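Local coordinates for transcription inhibitor protein Gfh1 (Thermus thermophilus, PDB 2F23), which inhibits all catalytic activities of RNA polymerase by partly occluding its substrate-binding site and preventing NTP binding, under the control of a pH-induced conformational change, at residues Arg99-Val104 with Leu113-Lys118; Val89-Pro94 with Phe149-Ile154; Val105-Ala110 with Ser120-Met125; Glu4-Lys9 with His132-Val137. All coordinates share one frame; numbering follows the deposited sequence.

Interaction 1 of 4, residues Arg99-Val104 with Leu113-Lys118; sequences RLSVQV and LDTPMK
Strand 99-104 is joined in parallel by Met117 and Lys118, at the end of the loop 113-116, and two backbone bonds set the register. Met117 N donates to Ser101 O, and Gln103 N returns the bond to Met117 O at 2.8 Å, so both backbone polar groups of Met117 are used. Just before this pairing the chain turns through the cis peptide of Pro116, whose CB sits 3.3 Å from Ser101 OG; the small serine leaves room for the proline ring. Val102 and Met117 lie side by side on one face of the sheet, Val102 CG1 against Met117 CB at 4.0 Å.

Lys118 points to the other face beside Gln103. Lys118 CB rests against Val105 CG2. CG is set anti to the carbonyl carbon (chi1 -70°), and the chain then runs out extended, so that CD passes Glu109 O and CE comes alongside Gln103 OE1. A bend at chi4 (66°) turns Lys118 NZ back to Asp114 OD2, a 3.1 Å salt bridge that meets the carboxylate from above its plane. An alanine here would remove the ammonium and the methylenes beside Gln103, and would probably leave the 114-116 loop less firmly tied to the strand that follows it. Aliphatic below and charged at its tip, lysine suits this partly exposed edge: its methylenes pack while its charge ties the incoming loop to the strand it leads into.

Interaction 2 of 4, residues Val89-Pro94 with Phe149-Ile154; sequences VELEDP and FRVVAI
Backbone bonds dominate the antiparallel pairing of strand 89-92 with 149-154. Glu90 N donates to Ala153 O, and Glu92 exchanges a pair with Arg150, its O taking Arg150 N at 2.8 Å. At Glu90 the pairing is interrupted by a classic beta bulge: Val152 and Ala153 both face Glu90, whose O accepts Val152 N in the carbonyl plane and Ala153 N in a weak bond.

Apolar contacts line the face carrying Val89, Leu91, Val151 and Ile154. Val89 CG1 crosses obliquely to Val151 CG1 at 3.8 Å, while Leu91 CD2 lies beside Val151 CG2. The Phe149 ring tucks its CD2 against Leu91 CB at 3.7 Å; branched and aromatic groups suit this buried surface, which Leu138 and Leu140 of strand 137-142 also cover.

Ionic contact occupies the opposite face. Arg150, bent at chi3 (62°), brings NH2 3.1 Å from Glu92 OE2, which lies at the guanidinium edge; the two planes stand 78° apart. Val152 CG2 covers one guanidinium face. A water donates to Glu92 O and OE2 and accepts from Arg150 NE. The buried arginine is thus matched by a carboxylate, a water and, weakly, Lys6 O at NH1, which would be expected to favour both charged forms and fix the guanidinium's rotation.

Interaction 3 of 4, residues Val105-Ala110 with Ser120-Met125; sequences VSPAEA and SDASPM
One backbone bond joins the two segments: Asp121 N donates to Val105 O over 2.9 Å, nearly along the C=O axis, while Ser120 CA makes a CA-H...O contact with the same oxygen. The N-H...O bond belongs to the last parallel pair, Val105 with Ser120; the pairing ends here, yet Pro107 stays close beside Ser120. The Pro107 ring packs over the start of the turn. Its CG lies 3.3 Å from Ser120 OG and also touches Ala122 CB. Pro107 CD is 3.4 Å from Asp121 OD2. On another side of Ser120, Ala110 CB approaches Ser120 CB.

A second shell holds these groups in place. Ser120 OG, anti to its backbone N (chi1 167°), accepts Ala122 N at 3.1 Å, and so stands fixed against the proline. Ser120 O takes two donors, Ser123 N and Ser123 OG. On the facing segment, Glu109 N closes the 3-10 turn by bonding to Ser106 O, which fits the proline at its start. A water links Ser106 OG to Asp121 OD1.

Ser123 also caps Gly126 N, so the sequence runs from strand end through an ST turn and a type I beta turn to a helix N-cap: a strand-to-helix junction in the C-terminal, FKBP-related domain of the GreA/GreB family.

Interaction 4 of 4, residues Glu4-Lys9 with His132-Val137; sequences EVKLTK and HRVGDV
Two flat groups meet first: Asp136 OD2 lies at the edge of the His132 ring, in its plane, and accepts from ND1 at 3.2 Å. The ring nitrogen reaches the carboxylate from above its plane (62° out), as does Arg133 N, which donates to the same oxygen at 2.8 Å and nearly straight. The other oxygen, OD1, receives Thr8 OG1 at 2.7 Å from across the contact. Three donors thus grip one carboxylate and would be expected to favour its ionised form. A leucine at Asp136 would remove all three acceptor bonds and would probably loosen both the turn and the hold on Thr8.

Thr8 OG1, in the crowded position between backbone N and carbonyl carbon (chi1 53°), also caps Gly11 N, while its CG2 sits 3.3 Å from Val134 O. Thr8 N donates to Gly135 O at 3.0 Å, well above the carbonyl plane. Gly135, in the type II beta turn from Arg133 to Asp136, has positive phi (105°), and a CB would clash with Thr8 N. Lys6 NZ rests on Val134 CG1 and weakly reaches Val152 O, and Leu7 CD2 packs obliquely on Val137 CG2 at 3.8 Å.

A helix N-cap and a type II turn thus meet at the junction between the coiled-coil N-terminal part and the C-terminal domain, the two-part architecture of GreA/GreB proteins.

How the interactions relate
From the N terminus, residues 4-9 open the widest loop, closed by interaction 4 only at 132-137, so that the coiled-coil hairpin of helices 9-37 and 46-71 is tied back to the C-terminal domain. Within that loop 89-94 begins interaction 2, but its partner 149-154 lies beyond 137, so interactions 2 and 4 cross; they meet where Val151 bonds with Gly135 and Asp136. Interactions 1 and 3 nest inside both loops and cross each other, since 99-104, 105-110, 113-118 and 120-125 alternate. Interaction 1 joins the outer strand 117-120 to the sheet that interaction 2 runs through, and interaction 3 leads on to helix 124-129.

Interaction 1 of 4, residues Arg99-Val104 with Leu113-Lys118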
loop_
_atom_site.group_PDB
_atom_site.type_symbol
_atom_site.label_atom_id
_atom_site.label_comp_id
_atom_site.label_asym_id
_atom_site.label_seq_id
_atom_site.Cartn_x
_atom_site.Cartn_y
_atom_site.Cartn_z
ATOM N N ARG A 99 1.923 9.818 3.468
ATOM C CA ARG A 99 0.855 10.524 2.780
ATOM C C ARG A 99 1.401 11.239 1.554
ATOM O O ARG A 99 2.470 11.845 1.599
ATOM C CB ARG A 99 0.182 11.513 3.733
ATOM C CG ARG A 99 -0.467 10.827 4.924
ATOM C CD ARG A 99 -1.084 11.812 5.895
ATOM N NE ARG A 99 -1.676 11.128 7.043
ATOM C CZ ARG A 99 -2.250 11.746 8.069
ATOM N NH1 ARG A 99 -2.310 13.071 8.097
ATOM N NH2 ARG A 99 -2.765 11.042 9.069
ATOM N N LEU A 100 0.657 11.148 0.457
ATOM C CA LEU A 100 1.039 11.750 -0.810
ATOM C C LEU A 100 -0.212 12.248 -1.514
ATOM O O LEU A 100 -1.261 11.624 -1.419
ATOM C CB LEU A 100 1.718 10.697 -1.692
ATOM C CG LEU A 100 1.915 11.033 -3.173
ATOM C CD1 LEU A 100 2.972 12.111 -3.309
ATOM C CD2 LEU A 100 2.328 9.786 -3.935
ATOM N N SER A 101 -0.114 13.374 -2.207
ATOM C CA SER A 101 -1.264 13.878 -2.941
ATOM C C SER A 101 -0.862 14.066 -4.396
ATOM O O SER A 101 0.302 14.332 -4.710
ATOM C CB SER A 101 -1.774 15.198 -2.350
ATOM O OG SER A 101 -0.799 16.215 -2.446
ATOM N N VAL A 102 -1.828 13.900 -5.286
ATOM C CA VAL A 102 -1.577 14.040 -6.713
ATOM C C VAL A 102 -2.791 14.649 -7.380
ATOM O O VAL A 102 -3.885 14.652 -6.821
ATOM C CB VAL A 102 -1.324 12.666 -7.380
ATOM C CG1 VAL A 102 -0.148 11.973 -6.729
ATOM C CG2 VAL A 102 -2.577 11.802 -7.282
ATOM N N GLN A 103 -2.589 15.190 -8.572
ATOM C CA GLN A 103 -3.698 15.731 -9.331
ATOM C C GLN A 103 -3.599 15.125 -10.715
ATOM O O GLN A 103 -2.545 15.181 -11.350
ATOM C CB GLN A 103 -3.651 17.259 -9.436
ATOM C CG GLN A 103 -4.784 17.795 -10.302
ATOM C CD GLN A 103 -4.840 19.306 -10.372
ATOM O OE1 GLN A 103 -3.825 19.971 -10.583
ATOM N NE2 GLN A 103 -6.042 19.859 -10.215
ATOM N N VAL A 104 -4.688 14.519 -11.170
ATOM C CA VAL A 104 -4.711 13.920 -12.494
ATOM C C VAL A 104 -4.897 15.057 -13.495
ATOM O O VAL A 104 -5.835 15.846 -13.383
ATOM C CB VAL A 104 -5.871 12.902 -12.633
ATOM C CG1 VAL A 104 -5.927 12.372 -14.049
ATOM C CG2 VAL A 104 -5.667 11.741 -11.656
ATOM N N LEU A 113 7.311 16.932 -10.125
ATOM C CA LEU A 113 8.028 17.648 -9.078
ATOM C C LEU A 113 7.122 18.540 -8.238
ATOM O O LEU A 113 7.527 19.016 -7.178
ATOM C CB LEU A 113 9.155 18.480 -9.691
ATOM C CG LEU A 113 10.258 17.670 -10.374
ATOM C CD1 LEU A 113 11.254 18.613 -11.025
ATOM C CD2 LEU A 113 10.946 16.771 -9.354
ATOM N N ASP A 114 5.901 18.768 -8.711
ATOM C CA ASP A 114 4.955 19.600 -7.977
ATOM C C ASP A 114 4.293 18.826 -6.847
ATOM O O ASP A 114 4.372 17.599 -6.781
ATOM C CB ASP A 114 3.846 20.125 -8.898
ATOM C CG ASP A 114 4.355 21.085 -9.950
ATOM O OD1 ASP A 114 5.351 21.792 -9.691
ATOM O OD2 ASP A 114 3.739 21.147 -11.035
ATOM N N THR A 115 3.642 19.567 -5.955
ATOM C CA THR A 115 2.903 18.987 -4.841
ATOM C C THR A 115 1.587 19.752 -4.770
ATOM O O THR A 115 1.575 20.948 -4.494
ATOM C CB THR A 115 3.630 19.151 -3.491
ATOM O OG1 THR A 115 4.887 18.469 -3.535
ATOM C CG2 THR A 115 2.788 18.563 -2.363
ATOM N N PRO A 116 0.465 19.077 -5.056
ATOM C CA PRO A 116 0.398 17.661 -5.434
ATOM C C PRO A 116 1.098 17.362 -6.759
ATOM O O PRO A 116 1.212 18.237 -7.618
ATOM C CB PRO A 116 -1.103 17.393 -5.499
ATOM C CG PRO A 116 -1.671 18.722 -5.881
ATOM C CD PRO A 116 -0.883 19.669 -5.011
ATOM N N MET A 117 1.576 16.131 -6.911
ATOM C CA MET A 117 2.245 15.737 -8.146
ATOM C C MET A 117 1.217 15.784 -9.270
ATOM O O MET A 117 0.144 15.199 -9.143
ATOM C CB MET A 117 2.791 14.302 -8.056
ATOM C CG MET A 117 3.970 14.071 -7.119
ATOM S SD MET A 117 5.002 12.647 -7.644
ATOM C CE MET A 117 3.815 11.593 -8.354
ATOM N N LYS A 118 1.531 16.483 -10.357
ATOM C CA LYS A 118 0.620 16.543 -11.495
ATOM C C LYS A 118 0.952 15.337 -12.363
ATOM O O LYS A 118 1.990 15.294 -13.025
ATOM C CB LYS A 118 0.804 17.840 -12.281
ATOM C CG LYS A 118 0.322 19.075 -11.536
ATOM C CD LYS A 118 0.270 20.289 -12.447
ATOM C CE LYS A 118 -0.226 21.517 -11.702
ATOM N NZ LYS A 118 0.737 21.937 -10.644
#

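Interaction 2 of 4, residues Val89-Pro94 with Phe149-Ile154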
loop_
_atom_site.group_PDB
_atom_site.type_symbol
_atom_site.label_atom_id
_atom_site.label_comp_id
_atom_site.label_asym_id
_atom_site.label_seq_id
_atom_site.Cartn_x
_atom_site.Cartn_y
_atom_site.Cartn_z
ATOM N N VAL A 89 -6.145 14.065 -5.545
ATOM C CA VAL A 89 -6.336 12.884 -4.725
ATOM C C VAL A 89 -5.325 12.771 -3.596
ATOM O O VAL A 89 -4.119 12.897 -3.813
ATOM C CB VAL A 89 -6.225 11.619 -5.609
ATOM C CG1 VAL A 89 -6.696 10.386 -4.852
ATOM C CG2 VAL A 89 -7.026 11.814 -6.883
ATOM N N GLU A 90 -5.833 12.536 -2.391
ATOM C CA GLU A 90 -4.986 12.348 -1.220
ATOM C C GLU A 90 -4.877 10.840 -1.032
ATOM O O GLU A 90 -5.890 10.142 -0.996
ATOM C CB GLU A 90 -5.619 12.996 0.009
ATOM C CG GLU A 90 -5.654 14.511 -0.066
ATOM C CD GLU A 90 -6.340 15.139 1.126
ATOM O OE1 GLU A 90 -6.022 14.746 2.270
ATOM O OE2 GLU A 90 -7.191 16.029 0.917
ATOM N N LEU A 91 -3.644 10.354 -0.926
ATOM C CA LEU A 91 -3.355 8.929 -0.788
ATOM C C LEU A 91 -2.561 8.643 0.479
ATOM O O LEU A 91 -1.845 9.505 0.982
ATOM C CB LEU A 91 -2.524 8.458 -1.980
ATOM C CG LEU A 91 -3.074 8.724 -3.385
ATOM C CD1 LEU A 91 -1.964 8.536 -4.408
ATOM C CD2 LEU A 91 -4.241 7.796 -3.658
ATOM N N GLU A 92 -2.688 7.422 0.989
ATOM C CA GLU A 92 -1.949 7.025 2.179
ATOM C C GLU A 92 -1.504 5.577 2.054
ATOM O O GLU A 92 -2.317 4.685 1.823
ATOM C CB GLU A 92 -2.800 7.181 3.442
ATOM C CG GLU A 92 -2.076 6.718 4.707
ATOM C CD GLU A 92 -2.966 6.726 5.930
ATOM O OE1 GLU A 92 -3.247 7.821 6.462
ATOM O OE2 GLU A 92 -3.394 5.630 6.353
ATOM N N ASP A 93 -0.203 5.360 2.208
ATOM C CA ASP A 93 0.386 4.031 2.136
ATOM C C ASP A 93 -0.072 3.287 3.395
ATOM O O ASP A 93 0.223 3.706 4.514
ATOM C CB ASP A 93 1.913 4.153 2.115
ATOM C CG ASP A 93 2.605 2.828 1.880
ATOM O OD1 ASP A 93 2.166 1.819 2.466
ATOM O OD2 ASP A 93 3.598 2.799 1.119
ATOM N N PRO A 94 -0.815 2.183 3.228
ATOM C CA PRO A 94 -1.302 1.416 4.377
ATOM C C PRO A 94 -0.229 0.737 5.217
ATOM O O PRO A 94 -0.464 0.412 6.380
ATOM C CB PRO A 94 -2.267 0.415 3.740
ATOM C CG PRO A 94 -1.697 0.211 2.380
ATOM C CD PRO A 94 -1.308 1.609 1.965
ATOM N N PHE A 149 -1.319 2.288 -2.192
ATOM C CA PHE A 149 -1.957 3.430 -1.543
ATOM C C PHE A 149 -3.457 3.277 -1.398
ATOM O O PHE A 149 -4.123 2.702 -2.254
ATOM C CB PHE A 149 -1.728 4.721 -2.334
ATOM C CG PHE A 149 -0.310 5.194 -2.345
ATOM C CD1 PHE A 149 0.534 4.867 -3.403
ATOM C CD2 PHE A 149 0.180 5.978 -1.310
ATOM C CE1 PHE A 149 1.850 5.319 -3.426
ATOM C CE2 PHE A 149 1.497 6.435 -1.324
ATOM C CZ PHE A 149 2.331 6.103 -2.386
ATOM N N ARG A 150 -3.981 3.819 -0.307
ATOM C CA ARG A 150 -5.416 3.817 -0.059
ATOM C C ARG A 150 -5.859 5.229 -0.416
ATOM O O ARG A 150 -5.178 6.195 -0.073
ATOM C CB ARG A 150 -5.705 3.544 1.418
ATOM C CG ARG A 150 -7.172 3.654 1.806
ATOM C CD ARG A 150 -7.374 3.188 3.239
ATOM N NE ARG A 150 -6.645 4.022 4.187
ATOM C CZ ARG A 150 -7.139 5.119 4.752
ATOM N NH1 ARG A 150 -8.371 5.518 4.467
ATOM N NH2 ARG A 150 -6.399 5.815 5.603
ATOM N N VAL A 151 -6.975 5.349 -1.127
ATOM C CA VAL A 151 -7.496 6.661 -1.501
ATOM C C VAL A 151 -8.211 7.231 -0.282
ATOM O O VAL A 151 -9.199 6.673 0.183
ATOM C CB VAL A 151 -8.489 6.554 -2.676
ATOM C CG1 VAL A 151 -9.027 7.932 -3.033
ATOM C CG2 VAL A 151 -7.794 5.926 -3.877
ATOM N N VAL A 152 -7.701 8.346 0.235
ATOM C CA VAL A 152 -8.270 8.971 1.422
ATOM C C VAL A 152 -9.266 10.087 1.134
ATOM O O VAL A 152 -10.261 10.241 1.852
ATOM C CB VAL A 152 -7.141 9.521 2.323
ATOM C CG1 VAL A 152 -7.721 10.265 3.516
ATOM C CG2 VAL A 152 -6.269 8.368 2.795
ATOM N N ALA A 153 -9.003 10.861 0.087
ATOM C CA ALA A 153 -9.876 11.969 -0.275
ATOM C C ALA A 153 -9.747 12.311 -1.753
ATOM O O ALA A 153 -8.699 12.092 -2.363
ATOM C CB ALA A 153 -9.529 13.198 0.571
ATOM N N ILE A 154 -10.826 12.843 -2.320
ATOM C CA ILE A 154 -10.859 13.255 -3.722
ATOM C C ILE A 154 -11.613 14.576 -3.772
ATOM O O ILE A 154 -12.716 14.681 -3.235
ATOM C CB ILE A 154 -11.624 12.243 -4.607
ATOM C CG1 ILE A 154 -10.955 10.871 -4.538
ATOM C CG2 ILE A 154 -11.674 12.750 -6.057
ATOM C CD1 ILE A 154 -11.794 9.768 -5.148
HETATM O O HOH W 1 -3.708 3.714 4.316
#

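Interaction 3 of 4, residues Val105-Ala110 with Ser120-Met125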
loop_
_atom_site.group_PDB
_atom_site.type_symbol
_atom_site.label_atom_id
_atom_site.label_comp_id
_atom_site.label_asym_id
_atom_site.label_seq_id
_atom_site.Cartn_x
_atom_site.Cartn_y
_atom_site.Cartn_z
ATOM N N VAL A 105 -3.990 15.152 -14.462
ATOM C CA VAL A 105 -4.066 16.215 -15.458
ATOM C C VAL A 105 -3.807 15.674 -16.856
ATOM O O VAL A 105 -3.469 14.504 -17.026
ATOM C CB VAL A 105 -3.029 17.322 -15.163
ATOM C CG1 VAL A 105 -3.315 17.958 -13.802
ATOM C CG2 VAL A 105 -1.620 16.735 -15.175
ATOM N N SER A 106 -3.975 16.523 -17.862
ATOM C CA SER A 106 -3.711 16.093 -19.227
ATOM C C SER A 106 -2.209 15.900 -19.383
ATOM O O SER A 106 -1.416 16.505 -18.661
ATOM C CB SER A 106 -4.221 17.130 -20.229
ATOM O OG SER A 106 -5.637 17.151 -20.240
ATOM N N PRO A 107 -1.792 15.042 -20.324
ATOM C CA PRO A 107 -0.373 14.771 -20.563
ATOM C C PRO A 107 0.516 16.010 -20.630
ATOM O O PRO A 107 1.600 16.029 -20.050
ATOM C CB PRO A 107 -0.397 13.996 -21.875
ATOM C CG PRO A 107 -1.650 13.196 -21.741
ATOM C CD PRO A 107 -2.636 14.226 -21.219
ATOM N N ALA A 108 0.046 17.041 -21.324
ATOM C CA ALA A 108 0.804 18.275 -21.485
ATOM C C ALA A 108 1.009 19.068 -20.196
ATOM O O ALA A 108 1.859 19.955 -20.141
ATOM C CB ALA A 108 0.131 19.155 -22.528
ATOM N N GLU A 109 0.242 18.746 -19.161
ATOM C CA GLU A 109 0.342 19.452 -17.884
ATOM C C GLU A 109 1.107 18.688 -16.803
ATOM O O GLU A 109 1.293 19.189 -15.693
ATOM C CB GLU A 109 -1.061 19.781 -17.365
ATOM C CG GLU A 109 -1.795 20.847 -18.164
ATOM C CD GLU A 109 -3.278 20.890 -17.847
ATOM O OE1 GLU A 109 -4.010 19.993 -18.312
ATOM O OE2 GLU A 109 -3.713 21.814 -17.128
ATOM N N ALA A 110 1.559 17.482 -17.124
ATOM C CA ALA A 110 2.278 16.664 -16.150
ATOM C C ALA A 110 3.548 17.305 -15.587
ATOM O O ALA A 110 4.308 17.951 -16.312
ATOM C CB ALA A 110 2.613 15.308 -16.762
ATOM N N SER A 120 -0.020 12.677 -15.429
ATOM C CA SER A 120 -0.739 12.561 -16.691
ATOM C C SER A 120 -1.764 11.439 -16.616
ATOM O O SER A 120 -1.461 10.356 -16.119
ATOM C CB SER A 120 0.248 12.275 -17.823
ATOM O OG SER A 120 -0.428 11.864 -19.001
ATOM N N ASP A 121 -2.974 11.695 -17.107
ATOM C CA ASP A 121 -4.007 10.672 -17.081
ATOM C C ASP A 121 -3.689 9.518 -18.030
ATOM O O ASP A 121 -4.335 8.478 -17.978
ATOM C CB ASP A 121 -5.390 11.273 -17.397
ATOM C CG ASP A 121 -5.478 11.894 -18.782
ATOM O OD1 ASP A 121 -6.578 12.384 -19.121
ATOM O OD2 ASP A 121 -4.478 11.906 -19.527
ATOM N N ALA A 122 -2.673 9.695 -18.872
ATOM C CA ALA A 122 -2.271 8.659 -19.822
ATOM C C ALA A 122 -1.108 7.810 -19.300
ATOM O O ALA A 122 -0.741 6.797 -19.905
ATOM C CB ALA A 122 -1.893 9.296 -21.152
ATOM N N SER A 123 -0.523 8.226 -18.179
ATOM C CA SER A 123 0.593 7.495 -17.589
ATOM C C SER A 123 0.071 6.277 -16.832
ATOM O O SER A 123 -1.115 6.188 -16.528
ATOM C CB SER A 123 1.356 8.392 -16.616
ATOM O OG SER A 123 0.586 8.635 -15.447
ATOM N N PRO A 124 0.954 5.316 -16.521
ATOM C CA PRO A 124 0.501 4.130 -15.791
ATOM C C PRO A 124 -0.193 4.489 -14.475
ATOM O O PRO A 124 -1.207 3.897 -14.123
ATOM C CB PRO A 124 1.795 3.349 -15.576
ATOM C CG PRO A 124 2.558 3.655 -16.834
ATOM C CD PRO A 124 2.346 5.150 -16.982
ATOM N N MET A 125 0.355 5.462 -13.754
ATOM C CA MET A 125 -0.238 5.875 -12.483
ATOM C C MET A 125 -1.582 6.554 -12.730
ATOM O O MET A 125 -2.564 6.277 -12.042
ATOM C CB MET A 125 0.699 6.834 -11.744
ATOM C CG MET A 125 0.361 7.056 -10.274
ATOM S SD MET A 125 1.541 8.160 -9.418
ATOM C CE MET A 125 2.977 7.977 -10.375
HETATM O O HOH W 2 -6.427 14.355 -21.166
#

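Interaction 4 of 4, residues Glu4-Lys9 with His132-Val137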
loop_
_atom_site.group_PDB
_atom_site.type_symbol
_atom_site.label_atom_id
_atom_site.label_comp_id
_atom_site.label_asym_id
_atom_site.label_seq_id
_atom_site.Cartn_x
_atom_site.Cartn_y
_atom_site.Cartn_z
ATOM N N GLU A 4 -9.388 8.039 11.381
ATOM C CA GLU A 4 -10.406 7.138 10.843
ATOM C C GLU A 4 -9.930 6.453 9.564
ATOM O O GLU A 4 -9.140 7.017 8.806
ATOM C CB GLU A 4 -11.694 7.915 10.559
ATOM C CG GLU A 4 -11.499 9.116 9.645
ATOM C CD GLU A 4 -12.789 9.863 9.369
ATOM O OE1 GLU A 4 -13.462 10.274 10.339
ATOM O OE2 GLU A 4 -13.130 10.045 8.181
ATOM N N VAL A 5 -10.418 5.238 9.327
ATOM C CA VAL A 5 -10.037 4.480 8.137
ATOM C C VAL A 5 -11.256 4.048 7.338
ATOM O O VAL A 5 -12.093 3.293 7.825
ATOM C CB VAL A 5 -9.236 3.214 8.509
ATOM C CG1 VAL A 5 -8.828 2.461 7.249
ATOM C CG2 VAL A 5 -8.014 3.594 9.321
ATOM N N LYS A 6 -11.348 4.530 6.105
ATOM C CA LYS A 6 -12.461 4.185 5.235
ATOM C C LYS A 6 -11.955 3.283 4.121
ATOM O O LYS A 6 -10.901 3.542 3.539
ATOM C CB LYS A 6 -13.070 5.449 4.623
ATOM C CG LYS A 6 -13.731 6.375 5.626
ATOM C CD LYS A 6 -14.226 7.645 4.954
ATOM C CE LYS A 6 -13.136 8.708 4.855
ATOM N NZ LYS A 6 -11.939 8.279 4.080
ATOM N N LEU A 7 -12.697 2.214 3.845
ATOM C CA LEU A 7 -12.339 1.277 2.783
ATOM C C LEU A 7 -13.577 0.891 1.994
ATOM O O LEU A 7 -14.675 0.838 2.543
ATOM C CB LEU A 7 -11.739 -0.008 3.365
ATOM C CG LEU A 7 -10.307 0.014 3.897
ATOM C CD1 LEU A 7 -9.990 -1.316 4.572
ATOM C CD2 LEU A 7 -9.346 0.258 2.746
ATOM N N THR A 8 -13.406 0.642 0.704
ATOM C CA THR A 8 -14.525 0.177 -0.101
ATOM C C THR A 8 -14.458 -1.338 0.074
ATOM O O THR A 8 -13.497 -1.859 0.642
ATOM C CB THR A 8 -14.344 0.486 -1.595
ATOM O OG1 THR A 8 -13.074 -0.015 -2.027
ATOM C CG2 THR A 8 -14.417 1.985 -1.859
ATOM N N LYS A 9 -15.467 -2.050 -0.410
ATOM C CA LYS A 9 -15.443 -3.499 -0.298
ATOM C C LYS A 9 -14.215 -4.036 -1.025
ATOM O O LYS A 9 -13.563 -4.963 -0.552
ATOM C CB LYS A 9 -16.724 -4.096 -0.885
ATOM C CG LYS A 9 -17.978 -3.658 -0.141
ATOM C CD LYS A 9 -19.239 -4.312 -0.686
ATOM C CE LYS A 9 -19.267 -5.805 -0.406
ATOM N NZ LYS A 9 -20.580 -6.403 -0.775
ATOM N N HIS A 132 -11.590 5.528 -9.724
ATOM C CA HIS A 132 -11.592 5.002 -8.367
ATOM C C HIS A 132 -12.158 5.978 -7.355
ATOM O O HIS A 132 -12.280 7.172 -7.629
ATOM C CB HIS A 132 -10.188 4.541 -7.991
ATOM C CG HIS A 132 -9.780 3.291 -8.702
ATOM N ND1 HIS A 132 -10.365 2.069 -8.442
ATOM C CD2 HIS A 132 -8.906 3.082 -9.715
ATOM C CE1 HIS A 132 -9.870 1.163 -9.266
ATOM N NE2 HIS A 132 -8.985 1.750 -10.049
ATOM N N ARG A 133 -12.512 5.452 -6.189
ATOM C CA ARG A 133 -13.134 6.252 -5.140
ATOM C C ARG A 133 -12.421 6.156 -3.804
ATOM O O ARG A 133 -11.515 5.349 -3.627
ATOM C CB ARG A 133 -14.586 5.797 -4.963
ATOM C CG ARG A 133 -15.436 5.973 -6.211
ATOM C CD ARG A 133 -16.810 5.346 -6.040
ATOM N NE ARG A 133 -17.629 5.523 -7.239
ATOM C CZ ARG A 133 -18.354 6.605 -7.503
ATOM N NH1 ARG A 133 -18.378 7.624 -6.654
ATOM N NH2 ARG A 133 -19.056 6.667 -8.627
ATOM N N VAL A 134 -12.840 7.000 -2.864
ATOM C CA VAL A 134 -12.271 6.987 -1.524
ATOM C C VAL A 134 -12.490 5.596 -0.942
ATOM O O VAL A 134 -13.587 5.041 -1.026
ATOM C CB VAL A 134 -12.965 8.039 -0.629
ATOM C CG1 VAL A 134 -12.539 7.875 0.820
ATOM C CG2 VAL A 134 -12.609 9.439 -1.121
ATOM N N GLY A 135 -11.436 5.021 -0.376
ATOM C CA GLY A 135 -11.563 3.698 0.206
ATOM C C GLY A 135 -10.930 2.624 -0.656
ATOM O O GLY A 135 -10.655 1.526 -0.171
ATOM N N ASP A 136 -10.712 2.920 -1.935
ATOM C CA ASP A 136 -10.083 1.942 -2.817
ATOM C C ASP A 136 -8.597 1.836 -2.487
ATOM O O ASP A 136 -7.985 2.792 -2.001
ATOM C CB ASP A 136 -10.244 2.331 -4.298
ATOM C CG ASP A 136 -11.622 2.004 -4.848
ATOM O OD1 ASP A 136 -12.260 1.054 -4.346
ATOM O OD2 ASP A 136 -12.059 2.680 -5.802
ATOM N N VAL A 137 -8.023 0.667 -2.758
ATOM C CA VAL A 137 -6.611 0.409 -2.509
ATOM C C VAL A 137 -5.983 0.064 -3.856
ATOM O O VAL A 137 -6.438 -0.841 -4.550
ATOM C CB VAL A 137 -6.445 -0.744 -1.506
ATOM C CG1 VAL A 137 -4.978 -1.109 -1.348
ATOM C CG2 VAL A 137 -7.018 -0.320 -0.166
#